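Local coordinates for HTH cro/C1-type domain-containing protein (Pseudomonas aeruginosa, PDB 4O8B) that probably binds promoter DNA through its helix-turn-helix domain as a transcriptional activator, and controls bacterial motility and biofilm formation by modulating the small RNA rsmZ, at residues A[10-15]-A[71-76]; A[18-23]-A[54-59]; A[24-29]-A[33-38]. All coordinates share one frame; numbering follows the deposited sequence.

Contact 1 (A[10-15]-A[71-76])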
ATOM      1  N   ARG A  10       3.127  -9.848  11.309  1.00 20.65           N
ATOM      2  CA  ARG A  10       3.584 -10.075  12.669  1.00 21.96           C
ATOM      3  C   ARG A  10       4.069 -11.504  12.840  1.00 23.22           C
ATOM      4  O   ARG A  10       4.972 -11.772  13.638  1.00 25.37           O
ATOM      5  CB  ARG A  10       2.460  -9.771  13.664  1.00 21.74           C
ATOM      6  CG  ARG A  10       2.751 -10.241  15.081  1.00 22.48           C
ATOM      7  CD  ARG A  10       1.737  -9.695  16.077  1.00 24.34           C
ATOM      8  NE  ARG A  10       0.419 -10.319  15.950  1.00 25.39           N
ATOM      9  CZ  ARG A  10       0.173 -11.607  16.197  1.00 25.36           C
ATOM     10  NH1 ARG A  10       1.154 -12.420  16.577  1.00 24.28           N
ATOM     11  NH2 ARG A  10      -1.060 -12.080  16.063  1.00 23.67           N
ATOM     12  N   ILE A  11       3.464 -12.422  12.098  1.00 23.57           N
ATOM     13  CA  ILE A  11       3.847 -13.827  12.162  1.00 24.35           C
ATOM     14  C   ILE A  11       5.173 -14.042  11.445  1.00 24.65           C
ATOM     15  O   ILE A  11       6.028 -14.794  11.911  1.00 24.23           O
ATOM     16  CB  ILE A  11       2.776 -14.738  11.516  1.00 24.51           C
ATOM     17  CG1 ILE A  11       1.499 -14.722  12.355  1.00 24.90           C
ATOM     18  CG2 ILE A  11       3.311 -16.156  11.385  1.00 23.58           C
ATOM     19  CD1 ILE A  11       0.371 -15.550  11.768  1.00 26.87           C
ATOM     20  N   ARG A  12       5.339 -13.375  10.302  1.00 25.46           N
ATOM     21  CA  ARG A  12       6.567 -13.498   9.525  1.00 24.93           C
ATOM     22  C   ARG A  12       7.755 -12.957  10.307  1.00 24.79           C
ATOM     23  O   ARG A  12       8.861 -13.485  10.212  1.00 26.43           O
ATOM     24  CB  ARG A  12       6.431 -12.742   8.200  1.00 25.51           C
ATOM     25  CG  ARG A  12       7.709 -12.742   7.357  1.00 27.00           C
ATOM     26  CD  ARG A  12       7.592 -11.828   6.150  1.00 29.48           C
ATOM     27  NE  ARG A  12       6.727 -12.378   5.098  1.00 32.05           N
ATOM     28  CZ  ARG A  12       7.075 -13.373   4.284  1.00 30.98           C
ATOM     29  NH1 ARG A  12       8.272 -13.937   4.391  1.00 32.16           N
ATOM     30  NH2 ARG A  12       6.229 -13.799   3.362  1.00 30.30           N
ATOM     31  N   ALA A  13       7.526 -11.904  11.080  1.00 25.84           N
ATOM     32  CA  ALA A  13       8.582 -11.290  11.877  1.00 26.86           C
ATOM     33  C   ALA A  13       8.817 -12.058  13.178  1.00 27.44           C
ATOM     34  O   ALA A  13       9.841 -11.880  13.837  1.00 27.68           O
ATOM     35  CB  ALA A  13       8.224  -9.842  12.189  1.00 25.97           C
ATOM     36  N   GLY A  14       7.865 -12.909  13.538  1.00 28.75           N
ATOM     37  CA  GLY A  14       7.993 -13.701  14.750  1.00 29.14           C
ATOM     38  C   GLY A  14       7.725 -12.926  16.023  1.00 30.10           C
ATOM     39  O   GLY A  14       8.433 -13.094  17.021  1.00 31.92           O
ATOM     40  N   TYR A  15       6.707 -12.072  16.001  1.00 28.54           N
ATOM     41  CA  TYR A  15       6.353 -11.282  17.178  1.00 27.02           C
ATOM     42  C   TYR A  15       5.001 -11.696  17.743  1.00 25.33           C
ATOM     43  O   TYR A  15       4.081 -12.030  16.996  1.00 23.91           O
ATOM     44  CB  TYR A  15       6.302  -9.786  16.831  1.00 27.15           C
ATOM     45  CG  TYR A  15       7.640  -9.148  16.553  1.00 28.59           C
ATOM     46  CD1 TYR A  15       8.701  -9.284  17.452  1.00 28.04           C
ATOM     47  CD2 TYR A  15       7.845  -8.384  15.403  1.00 27.07           C
ATOM     48  CE1 TYR A  15       9.925  -8.662  17.216  1.00 29.25           C
ATOM     49  CE2 TYR A  15       9.067  -7.760  15.162  1.00 27.86           C
ATOM     50  CZ  TYR A  15      10.098  -7.904  16.067  1.00 27.73           C
ATOM     51  OH  TYR A  15      11.303  -7.290  15.832  1.00 33.32           O
ATOM     52  N   LEU A  71      -0.888  -9.005  -5.368  1.00 25.74           N
ATOM     53  CA  LEU A  71      -0.016  -7.836  -5.325  1.00 24.89           C
ATOM     54  C   LEU A  71       0.785  -7.769  -4.028  1.00 23.58           C
ATOM     55  O   LEU A  71       2.003  -7.570  -4.050  1.00 22.64           O
ATOM     56  CB  LEU A  71      -0.837  -6.551  -5.491  1.00 24.00           C
ATOM     57  CG  LEU A  71      -0.015  -5.289  -5.754  1.00 25.38           C
ATOM     58  CD1 LEU A  71       0.920  -5.530  -6.930  1.00 25.40           C
ATOM     59  CD2 LEU A  71      -0.939  -4.119  -6.044  1.00 23.43           C
ATOM     60  N   ALA A  72       0.098  -7.930  -2.907  1.00 22.29           N
ATOM     61  CA  ALA A  72       0.753  -7.891  -1.600  1.00 22.83           C
ATOM     62  C   ALA A  72       1.952  -8.825  -1.587  1.00 22.66           C
ATOM     63  O   ALA A  72       3.062  -8.421  -1.222  1.00 21.66           O
ATOM     64  CB  ALA A  72      -0.236  -8.303  -0.510  1.00 23.51           C
ATOM     65  N   GLU A  73       1.723 -10.068  -1.995  1.00 22.06           N
ATOM     66  CA  GLU A  73       2.789 -11.060  -2.031  1.00 24.50           C
ATOM     67  C   GLU A  73       3.961 -10.541  -2.856  1.00 24.76           C
ATOM     68  O   GLU A  73       5.118 -10.772  -2.520  1.00 24.06           O
ATOM     69  CB  GLU A  73       2.251 -12.364  -2.638  1.00 26.47           C
ATOM     70  CG  GLU A  73       3.042 -13.601  -2.246  1.00 30.68           C
ATOM     71  CD  GLU A  73       3.295 -13.666  -0.748  1.00 32.30           C
ATOM     72  OE1 GLU A  73       2.333 -13.504   0.032  1.00 32.16           O
ATOM     73  OE2 GLU A  73       4.466 -13.881  -0.352  1.00 32.83           O
ATOM     74  N   LEU A  74       3.644  -9.827  -3.938  1.00 25.87           N
ATOM     75  CA  LEU A  74       4.672  -9.275  -4.817  1.00 26.80           C
ATOM     76  C   LEU A  74       5.375  -8.092  -4.153  1.00 26.11           C
ATOM     77  O   LEU A  74       6.581  -7.904  -4.320  1.00 27.10           O
ATOM     78  CB  LEU A  74       4.048  -8.826  -6.140  1.00 26.64           C
ATOM     79  CG  LEU A  74       4.842  -9.155  -7.404  1.00 28.52           C
ATOM     80  CD1 LEU A  74       4.780 -10.657  -7.659  1.00 28.54           C
ATOM     81  CD2 LEU A  74       4.270  -8.400  -8.593  1.00 28.88           C
ATOM     82  N   ILE A  75       4.614  -7.304  -3.400  1.00 25.74           N
ATOM     83  CA  ILE A  75       5.160  -6.132  -2.717  1.00 26.68           C
ATOM     84  C   ILE A  75       6.201  -6.527  -1.664  1.00 26.97           C
ATOM     85  O   ILE A  75       7.127  -5.761  -1.387  1.00 26.29           O
ATOM     86  CB  ILE A  75       4.050  -5.307  -2.022  1.00 24.36           C
ATOM     87  CG1 ILE A  75       3.083  -4.762  -3.070  1.00 23.13           C
ATOM     88  CG2 ILE A  75       4.666  -4.173  -1.218  1.00 21.52           C
ATOM     89  CD1 ILE A  75       2.069  -3.774  -2.515  1.00 22.85           C
ATOM     90  N   LEU A  76       6.037  -7.706  -1.085  1.00 27.37           N
ATOM     91  CA  LEU A  76       6.975  -8.186  -0.078  1.00 29.00           C
ATOM     92  C   LEU A  76       8.205  -8.775  -0.743  1.00 28.67           C
ATOM     93  O   LEU A  76       9.322  -8.653  -0.239  1.00 28.35           O
ATOM     94  CB  LEU A  76       6.317  -9.241   0.819  1.00 29.16           C
ATOM     95  CG  LEU A  76       5.201  -8.767   1.750  1.00 29.95           C
ATOM     96  CD1 LEU A  76       4.861  -9.885   2.725  1.00 30.28           C
ATOM     97  CD2 LEU A  76       5.655  -7.526   2.514  1.00 29.67           C
TER

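Contact 2 (A[18-23]-A[54-59])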
ATOM      1  N   LYS A  18       1.741  -9.070  21.967  1.00 22.56           N
ATOM      2  CA  LYS A  18       2.237  -8.192  23.012  1.00 21.77           C
ATOM      3  C   LYS A  18       3.574  -7.576  22.613  1.00 20.85           C
ATOM      4  O   LYS A  18       3.800  -6.388  22.828  1.00 20.27           O
ATOM      5  CB  LYS A  18       2.389  -8.969  24.322  1.00 23.35           C
ATOM      6  CG  LYS A  18       2.910  -8.128  25.479  1.00 24.22           C
ATOM      7  CD  LYS A  18       3.027  -8.954  26.756  1.00 26.88           C
ATOM      8  CE  LYS A  18       3.727  -8.170  27.855  1.00 27.50           C
ATOM      9  NZ  LYS A  18       4.064  -9.032  29.025  1.00 31.05           N
ATOM     10  N   GLN A  19       4.456  -8.384  22.044  1.00 21.14           N
ATOM     11  CA  GLN A  19       5.763  -7.908  21.617  1.00 22.07           C
ATOM     12  C   GLN A  19       5.620  -6.776  20.607  1.00 21.34           C
ATOM     13  O   GLN A  19       6.205  -5.700  20.777  1.00 21.53           O
ATOM     14  CB  GLN A  19       6.591  -9.048  21.007  1.00 23.09           C
ATOM     15  CG  GLN A  19       7.344  -9.881  22.027  1.00 26.77           C
ATOM     16  CD  GLN A  19       7.925 -11.147  21.419  1.00 29.51           C
ATOM     17  OE1 GLN A  19       7.257 -11.835  20.647  1.00 28.36           O
ATOM     18  NE2 GLN A  19       9.160 -11.478  21.790  1.00 32.02           N
ATOM     19  N   LEU A  20       4.849  -7.014  19.553  1.00 20.39           N
ATOM     20  CA  LEU A  20       4.635  -5.990  18.531  1.00 20.48           C
ATOM     21  C   LEU A  20       4.015  -4.761  19.181  1.00 21.55           C
ATOM     22  O   LEU A  20       4.407  -3.635  18.912  1.00 19.68           O
ATOM     23  CB  LEU A  20       3.724  -6.526  17.426  1.00 17.53           C
ATOM     24  CG  LEU A  20       3.324  -5.553  16.302  1.00 16.96           C
ATOM     25  CD1 LEU A  20       4.521  -4.712  15.884  1.00 13.58           C
ATOM     26  CD2 LEU A  20       2.784  -6.336  15.115  1.00 15.69           C
ATOM     27  N   GLY A  21       3.029  -5.007  20.055  1.00 23.11           N
ATOM     28  CA  GLY A  21       2.359  -3.927  20.736  1.00 24.98           C
ATOM     29  C   GLY A  21       3.309  -3.041  21.528  1.00 26.22           C
ATOM     30  O   GLY A  21       3.216  -1.811  21.466  1.00 25.50           O
ATOM     31  N   MET A  22       4.226  -3.652  22.268  1.00 26.89           N
ATOM     32  CA  MET A  22       5.174  -2.883  23.057  1.00 28.06           C
ATOM     33  C   MET A  22       6.275  -2.267  22.200  1.00 27.05           C
ATOM     34  O   MET A  22       6.774  -1.184  22.503  1.00 26.66           O
ATOM     35  CB  MET A  22       5.808  -3.758  24.145  1.00 31.56           C
ATOM     36  CG  MET A  22       4.836  -4.229  25.212  1.00 34.56           C
ATOM     37  SD  MET A  22       5.692  -4.764  26.706  1.00 38.79           S
ATOM     38  CE  MET A  22       6.365  -6.330  26.169  1.00 37.80           C
ATOM     39  N   LEU A  23       6.654  -2.953  21.128  1.00 26.04           N
ATOM     40  CA  LEU A  23       7.691  -2.448  20.241  1.00 25.10           C
ATOM     41  C   LEU A  23       7.303  -1.108  19.622  1.00 25.53           C
ATOM     42  O   LEU A  23       8.131  -0.439  18.997  1.00 24.81           O
ATOM     43  CB  LEU A  23       8.001  -3.464  19.144  1.00 24.84           C
ATOM     44  CG  LEU A  23       9.070  -4.497  19.513  1.00 25.66           C
ATOM     45  CD1 LEU A  23       9.088  -5.618  18.485  1.00 26.66           C
ATOM     46  CD2 LEU A  23      10.428  -3.815  19.589  1.00 23.60           C
ATOM     47  N   ALA A  54       4.980  -0.538  10.335  1.00 18.15           N
ATOM     48  CA  ALA A  54       5.716  -0.934   9.144  1.00 18.02           C
ATOM     49  C   ALA A  54       7.207  -1.041   9.431  1.00 18.84           C
ATOM     50  O   ALA A  54       7.848  -2.029   9.070  1.00 20.03           O
ATOM     51  CB  ALA A  54       5.468   0.071   8.022  1.00 19.29           C
ATOM     52  N   MET A  55       7.759  -0.022  10.084  1.00 19.21           N
ATOM     53  CA  MET A  55       9.181  -0.005  10.409  1.00 20.58           C
ATOM     54  C   MET A  55       9.551  -1.214  11.258  1.00 20.58           C
ATOM     55  O   MET A  55      10.485  -1.946  10.938  1.00 19.22           O
ATOM     56  CB  MET A  55       9.525   1.283  11.165  1.00 23.86           C
ATOM     57  CG  MET A  55      11.013   1.568  11.267  1.00 27.73           C
ATOM     58  SD  MET A  55      11.782   1.738   9.639  1.00 33.87           S
ATOM     59  CE  MET A  55      10.997   3.244   9.061  1.00 31.98           C
ATOM     60  N   VAL A  56       8.807  -1.420  12.347  1.00 20.65           N
ATOM     61  CA  VAL A  56       9.057  -2.538  13.247  1.00 21.74           C
ATOM     62  C   VAL A  56       8.898  -3.876  12.539  1.00 22.97           C
ATOM     63  O   VAL A  56       9.801  -4.716  12.577  1.00 24.25           O
ATOM     64  CB  VAL A  56       8.097  -2.504  14.455  1.00 21.80           C
ATOM     65  CG1 VAL A  56       8.340  -3.704  15.353  1.00 20.16           C
ATOM     66  CG2 VAL A  56       8.289  -1.211  15.231  1.00 20.45           C
ATOM     67  N   LEU A  57       7.753  -4.074  11.893  1.00 23.31           N
ATOM     68  CA  LEU A  57       7.480  -5.319  11.175  1.00 22.96           C
ATOM     69  C   LEU A  57       8.433  -5.534  10.004  1.00 21.63           C
ATOM     70  O   LEU A  57       8.529  -6.642   9.476  1.00 20.46           O
ATOM     71  CB  LEU A  57       6.033  -5.341  10.679  1.00 23.36           C
ATOM     72  CG  LEU A  57       4.976  -5.861  11.657  1.00 24.58           C
ATOM     73  CD1 LEU A  57       3.591  -5.629  11.074  1.00 26.11           C
ATOM     74  CD2 LEU A  57       5.211  -7.336  11.917  1.00 27.35           C
ATOM     75  N   GLN A  58       9.123  -4.472   9.600  1.00 21.20           N
ATOM     76  CA  GLN A  58      10.067  -4.558   8.489  1.00 22.73           C
ATOM     77  C   GLN A  58       9.386  -4.826   7.153  1.00 22.95           C
ATOM     78  O   GLN A  58       9.942  -5.513   6.289  1.00 22.88           O
ATOM     79  CB  GLN A  58      11.104  -5.648   8.756  1.00 24.26           C
ATOM     80  CG  GLN A  58      12.224  -5.247   9.705  1.00 29.27           C
ATOM     81  CD  GLN A  58      13.223  -4.311   9.059  1.00 32.08           C
ATOM     82  OE1 GLN A  58      12.933  -3.140   8.799  1.00 32.84           O
ATOM     83  NE2 GLN A  58      14.417  -4.835   8.779  1.00 33.94           N
ATOM     84  N   VAL A  59       8.183  -4.285   6.977  1.00 22.76           N
ATOM     85  CA  VAL A  59       7.444  -4.456   5.731  1.00 20.69           C
ATOM     86  C   VAL A  59       6.957  -3.109   5.228  1.00 20.97           C
ATOM     87  O   VAL A  59       6.678  -2.201   6.020  1.00 22.63           O
ATOM     88  CB  VAL A  59       6.223  -5.390   5.906  1.00 20.06           C
ATOM     89  CG1 VAL A  59       6.686  -6.826   6.053  1.00 19.04           C
ATOM     90  CG2 VAL A  59       5.419  -4.961   7.130  1.00 19.99           C
TER

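Contact 3 (A[24-29]-A[33-38])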
ATOM      1  N   VAL A  24       6.045  -0.710  19.794  1.00 24.82           N
ATOM      2  CA  VAL A  24       5.585   0.562  19.269  1.00 24.39           C
ATOM      3  C   VAL A  24       5.150   1.521  20.380  1.00 24.79           C
ATOM      4  O   VAL A  24       4.387   2.453  20.142  1.00 24.22           O
ATOM      5  CB  VAL A  24       4.421   0.383  18.256  1.00 23.19           C
ATOM      6  CG1 VAL A  24       4.978   0.015  16.890  1.00 20.91           C
ATOM      7  CG2 VAL A  24       3.468  -0.690  18.742  1.00 23.67           C
ATOM      8  N   GLY A  25       5.644   1.274  21.592  1.00 24.59           N
ATOM      9  CA  GLY A  25       5.339   2.141  22.717  1.00 26.11           C
ATOM     10  C   GLY A  25       4.042   1.943  23.486  1.00 26.88           C
ATOM     11  O   GLY A  25       3.610   2.857  24.191  1.00 27.41           O
ATOM     12  N   MET A  26       3.427   0.770  23.378  1.00 26.76           N
ATOM     13  CA  MET A  26       2.176   0.507  24.086  1.00 27.17           C
ATOM     14  C   MET A  26       2.410   0.063  25.525  1.00 28.77           C
ATOM     15  O   MET A  26       3.481  -0.438  25.862  1.00 28.61           O
ATOM     16  CB  MET A  26       1.364  -0.562  23.358  1.00 26.75           C
ATOM     17  CG  MET A  26       0.775  -0.103  22.036  1.00 25.84           C
ATOM     18  SD  MET A  26      -0.298  -1.340  21.284  1.00 23.75           S
ATOM     19  CE  MET A  26      -1.268  -0.304  20.197  1.00 25.62           C
ATOM     20  N   ASP A  27       1.404   0.251  26.374  1.00 30.66           N
ATOM     21  CA  ASP A  27       1.497  -0.155  27.769  1.00 32.48           C
ATOM     22  C   ASP A  27       1.372  -1.670  27.851  1.00 33.38           C
ATOM     23  O   ASP A  27       0.411  -2.252  27.355  1.00 33.63           O
ATOM     24  CB  ASP A  27       0.400   0.501  28.610  1.00 34.33           C
ATOM     25  CG  ASP A  27       0.682   1.970  28.887  1.00 37.03           C
ATOM     26  OD1 ASP A  27       1.864   2.315  29.113  1.00 36.39           O
ATOM     27  OD2 ASP A  27      -0.277   2.775  28.905  1.00 38.75           O
ATOM     28  N   GLU A  28       2.359  -2.306  28.480  1.00 34.04           N
ATOM     29  CA  GLU A  28       2.390  -3.753  28.626  1.00 34.71           C
ATOM     30  C   GLU A  28       1.023  -4.398  28.832  1.00 33.21           C
ATOM     31  O   GLU A  28       0.539  -5.147  27.981  1.00 31.24           O
ATOM     32  CB  GLU A  28       3.303  -4.154  29.789  1.00 38.29           C
ATOM     33  CG  GLU A  28       4.669  -3.487  29.793  1.00 42.42           C
ATOM     34  CD  GLU A  28       4.610  -2.025  30.199  1.00 44.82           C
ATOM     35  OE1 GLU A  28       4.174  -1.741  31.336  1.00 46.40           O
ATOM     36  OE2 GLU A  28       4.988  -1.157  29.380  1.00 45.96           O
ATOM     37  N   PHE A  29       0.402  -4.089  29.968  1.00 32.54           N
ATOM     38  CA  PHE A  29      -0.896  -4.659  30.337  1.00 31.15           C
ATOM     39  C   PHE A  29      -1.972  -4.653  29.252  1.00 29.90           C
ATOM     40  O   PHE A  29      -2.839  -5.521  29.241  1.00 30.88           O
ATOM     41  CB  PHE A  29      -1.422  -3.963  31.597  1.00 30.75           C
ATOM     42  CG  PHE A  29      -2.222  -2.717  31.320  1.00 32.20           C
ATOM     43  CD1 PHE A  29      -3.593  -2.795  31.080  1.00 31.03           C
ATOM     44  CD2 PHE A  29      -1.609  -1.465  31.313  1.00 31.65           C
ATOM     45  CE1 PHE A  29      -4.341  -1.650  30.824  1.00 32.78           C
ATOM     46  CE2 PHE A  29      -2.347  -0.315  31.054  1.00 32.82           C
ATOM     47  CZ  PHE A  29      -3.719  -0.400  30.814  1.00 32.75           C
ATOM     48  N   ALA A  33      -3.905  -6.427  23.815  1.00 21.93           N
ATOM     49  CA  ALA A  33      -5.310  -6.084  23.614  1.00 21.83           C
ATOM     50  C   ALA A  33      -5.423  -5.072  22.477  1.00 22.05           C
ATOM     51  O   ALA A  33      -6.186  -5.268  21.524  1.00 20.77           O
ATOM     52  CB  ALA A  33      -5.897  -5.504  24.893  1.00 20.08           C
ATOM     53  N   ARG A  34      -4.656  -3.988  22.590  1.00 21.81           N
ATOM     54  CA  ARG A  34      -4.650  -2.932  21.578  1.00 23.13           C
ATOM     55  C   ARG A  34      -4.384  -3.517  20.192  1.00 22.24           C
ATOM     56  O   ARG A  34      -5.056  -3.164  19.219  1.00 23.11           O
ATOM     57  CB  ARG A  34      -3.562  -1.905  21.912  1.00 24.00           C
ATOM     58  CG  ARG A  34      -3.689  -1.259  23.294  1.00 26.33           C
ATOM     59  CD  ARG A  34      -4.597  -0.049  23.265  1.00 28.20           C
ATOM     60  NE  ARG A  34      -4.158   0.928  22.263  1.00 31.00           N
ATOM     61  CZ  ARG A  34      -3.054   1.659  22.353  1.00 30.30           C
ATOM     62  NH1 ARG A  34      -2.264   1.545  23.413  1.00 30.71           N
ATOM     63  NH2 ARG A  34      -2.736   2.502  21.381  1.00 28.83           N
ATOM     64  N   MET A  35      -3.401  -4.401  20.107  1.00 21.76           N
ATOM     65  CA  MET A  35      -3.037  -5.040  18.845  1.00 22.41           C
ATOM     66  C   MET A  35      -4.172  -5.866  18.254  1.00 22.24           C
ATOM     67  O   MET A  35      -4.456  -5.778  17.059  1.00 21.97           O
ATOM     68  CB  MET A  35      -1.808  -5.932  19.019  1.00 22.38           C
ATOM     69  CG  MET A  35      -0.477  -5.228  18.792  1.00 25.45           C
ATOM     70  SD  MET A  35      -0.519  -4.067  17.391  1.00 27.98           S
ATOM     71  CE  MET A  35       0.284  -2.646  18.106  1.00 25.35           C
ATOM     72  N   ASN A  36      -4.820  -6.670  19.090  1.00 21.76           N
ATOM     73  CA  ASN A  36      -5.913  -7.506  18.616  1.00 22.62           C
ATOM     74  C   ASN A  36      -6.994  -6.657  17.965  1.00 22.55           C
ATOM     75  O   ASN A  36      -7.571  -7.043  16.951  1.00 23.24           O
ATOM     76  CB  ASN A  36      -6.504  -8.319  19.775  1.00 21.61           C
ATOM     77  CG  ASN A  36      -7.170  -9.595  19.298  1.00 23.72           C
ATOM     78  OD1 ASN A  36      -6.558 -10.397  18.587  1.00 22.32           O
ATOM     79  ND2 ASN A  36      -8.426  -9.797  19.692  1.00 21.06           N
ATOM     80  N   GLN A  37      -7.269  -5.493  18.551  1.00 23.25           N
ATOM     81  CA  GLN A  37      -8.277  -4.592  17.994  1.00 23.22           C
ATOM     82  C   GLN A  37      -7.867  -4.174  16.584  1.00 24.67           C
ATOM     83  O   GLN A  37      -8.705  -4.082  15.689  1.00 25.44           O
ATOM     84  CB  GLN A  37      -8.435  -3.354  18.875  1.00 21.42           C
ATOM     85  CG  GLN A  37      -9.138  -3.612  20.202  1.00 21.29           C
ATOM     86  CD  GLN A  37     -10.574  -4.074  20.016  1.00 21.38           C
ATOM     87  OE1 GLN A  37     -10.836  -5.113  19.406  1.00 21.07           O
ATOM     88  NE2 GLN A  37     -11.516  -3.308  20.550  1.00 23.33           N
ATOM     89  N   TYR A  38      -6.571  -3.920  16.390  1.00 24.30           N
ATOM     90  CA  TYR A  38      -6.068  -3.525  15.086  1.00 25.40           C
ATOM     91  C   TYR A  38      -6.200  -4.669  14.082  1.00 26.81           C
ATOM     92  O   TYR A  38      -6.731  -4.490  12.982  1.00 26.53           O
ATOM     93  CB  TYR A  38      -4.595  -3.111  15.159  1.00 25.33           C
ATOM     94  CG  TYR A  38      -4.329  -1.740  15.743  1.00 24.74           C
ATOM     95  CD1 TYR A  38      -5.276  -0.714  15.643  1.00 24.68           C
ATOM     96  CD2 TYR A  38      -3.109  -1.450  16.353  1.00 24.25           C
ATOM     97  CE1 TYR A  38      -5.002   0.567  16.113  1.00 25.16           C
ATOM     98  CE2 TYR A  38      -2.824  -0.166  16.825  1.00 25.10           C
ATOM     99  CZ  TYR A  38      -3.777   0.832  16.714  1.00 25.25           C
ATOM    100  OH  TYR A  38      -3.495   2.097  17.172  1.00 24.84           O
TER
HETATM  101  O   HOH W   1      -1.157   0.288  25.595  1.00 38.78           O

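Contact 1 (A[10-15]-A[71-76])
Arg12, near the C-terminal end of helix 3-13, faces Leu76 of helix 69-79 with their CA atoms 11.0 Å apart, a spacing that only long side chains can bridge. Arg12 spans most of it: CG lies anti to the backbone N (chi1 176°), and the chain stays extended until it bends at CD, bringing the guanidinium beside the second helix. Its NE comes to 3.9 Å from CD1 of Leu76, the two side chains approaching from opposite directions, with the methyl oblique to the guanidinium plane. Glu73, one helical turn before Leu76, bends its carboxylate toward the same group. OE2 stops 4.1 Å from NH2 of Arg12, and the two planes are turned 45° apart; the opposite charges probably attract at this distance without forming a salt bridge. Helix 3-13 is the opening helix of the Cro/C1-type helix-turn-helix domain and ends here in a Schellman motif: Tyr15 N bonds to Arg10 O, and Gly14 takes the positive phi that glycine adopts easily. Arg10 reinforces this turn, its NH1 donating to Tyr15 O at 3.0 Å in both the guanidinium and the carbonyl plane, while its NE forms a salt bridge with Glu39. Leu76 also packs on Tyr63, and another side of helix 69-79 meets the second subunit, where Ile75 touches Ile75 of that chain.

Contact 2 (A[18-23]-A[54-59])
Val56 of helix 47-57 presents its CG1 methyl to two leucines, Leu20 of helix 17-22 and Leu23 just along the chain. CG1 is anti to the backbone N (chi1 178°), which sends it out between them; the other methyl, CG2, lies near the carbonyl oxygen of Leu23. A branched, compact valine suits this place because the backbones come close: the CA atoms of Leu23 and Val56 are 7.1 Å apart.

The deep side of the contact belongs to Leu20 and Leu57. The two methyls of Leu20 divide the task, CD1 meeting CG1 of Val56 at 4.0 Å and CD2 meeting CG of Leu57 at 4.1 Å. Leu20 and Leu57 cross at about a right angle, and CD2 of Leu20 lies nearly equally far from CG and both methyls of Leu57, sitting over the end of that side chain, on the side opposite its CB. Both are buried, a place that suits their apolar side chains. On the solvent side Leu23 lies against Val56, close in distance but on an exposed residue: CD1 of Leu23 approaches CG1 of Val56 to 3.7 Å, and CB of Leu23 lies almost as near, so the methyl rests along the leucine rather than against its end alone. Tyr15 packs on both. Beyond Leu57 the helix closes in a Schellman motif, with Gln58 at positive phi and Val59 N bonded to Ala54 O.

Within the helix-turn-helix domain, Leu57 continues inward onto Leu6, Ala9 and Ala13 of helix 3-13, Leu20 leans on Arg10 of the same helix, and Met22 reaches across to Glu28 and Ala31 of helix 28-39.

Contact 3 (A[24-29]-A[33-38])
Met26 reaches from the turn into the side of helix 28-39, where it meets Arg34, Met35 and Tyr38. Its CB points toward that helix, 4.2 Å from NH1 of Arg34. CG lies anti to the carbonyl carbon (chi1 -70°) and comes to 3.7 Å from NH1 of Arg34. The chain then runs on extended, placing SD 3.4 Å from CB of Arg34 and 3.5 Å from CE of Met35. At the tip, CE sits over the centre of one guanidinium face of Arg34, 3.3 Å above the plane, and lies 3.7 Å from CE2 of Tyr38, oblique to that ring. An unbranched methionine suits this slot, being slender and flexible enough to thread between a folded arginine and the helix surface.

Arg34 makes the lid by bending at chi2 and chi3, which folds the guanidinium back over the methionine. A water at the guanidinium edge accepts a hydrogen bond from Asp27 N at 2.7 Å and a weak one from Arg34 NH1, linking the turn to the helix. Beneath, Met35 bends its CE toward Val24, 3.8 Å from that residue's CG2, while its SD lies in plane at the edge of the Tyr38 ring. Val24 and Met35 extend this apolar layer to Val56 and Leu53 of helix 47-57.

Gly25, at positive phi, closes the Schellman motif that ends helix 17-22, with Met26 N probably hydrogen-bonded to Gly21 O. Helix 17-22, this turn and helix 28-39 form the helix-turn-helix of the Cro/C1 family, in which the second helix is generally the recognition helix; helix 28-39 probably plays that part here.

Overall arrangement
The contacts run outward from the chain's centre: contact 1 lies about 6 Å from it, contact 2 about 10 Å and contact 3 about 17 Å, measured between centres. Contact 2 is the middle member. It touches contact 1 where CD of Arg10 meets CD2 of Leu20 at 3.6 Å, and contact 3 where CA of Gly21 meets CE of Met35, also at 3.6 Å. Contacts 1 and 3 do not touch, their nearest atoms being about 6 Å apart. Contacts 2 and 3 lie within the helix-turn-helix domain, which probably binds DNA; contact 1 links its first helix to helix 69-79, which also packs against the second subunit.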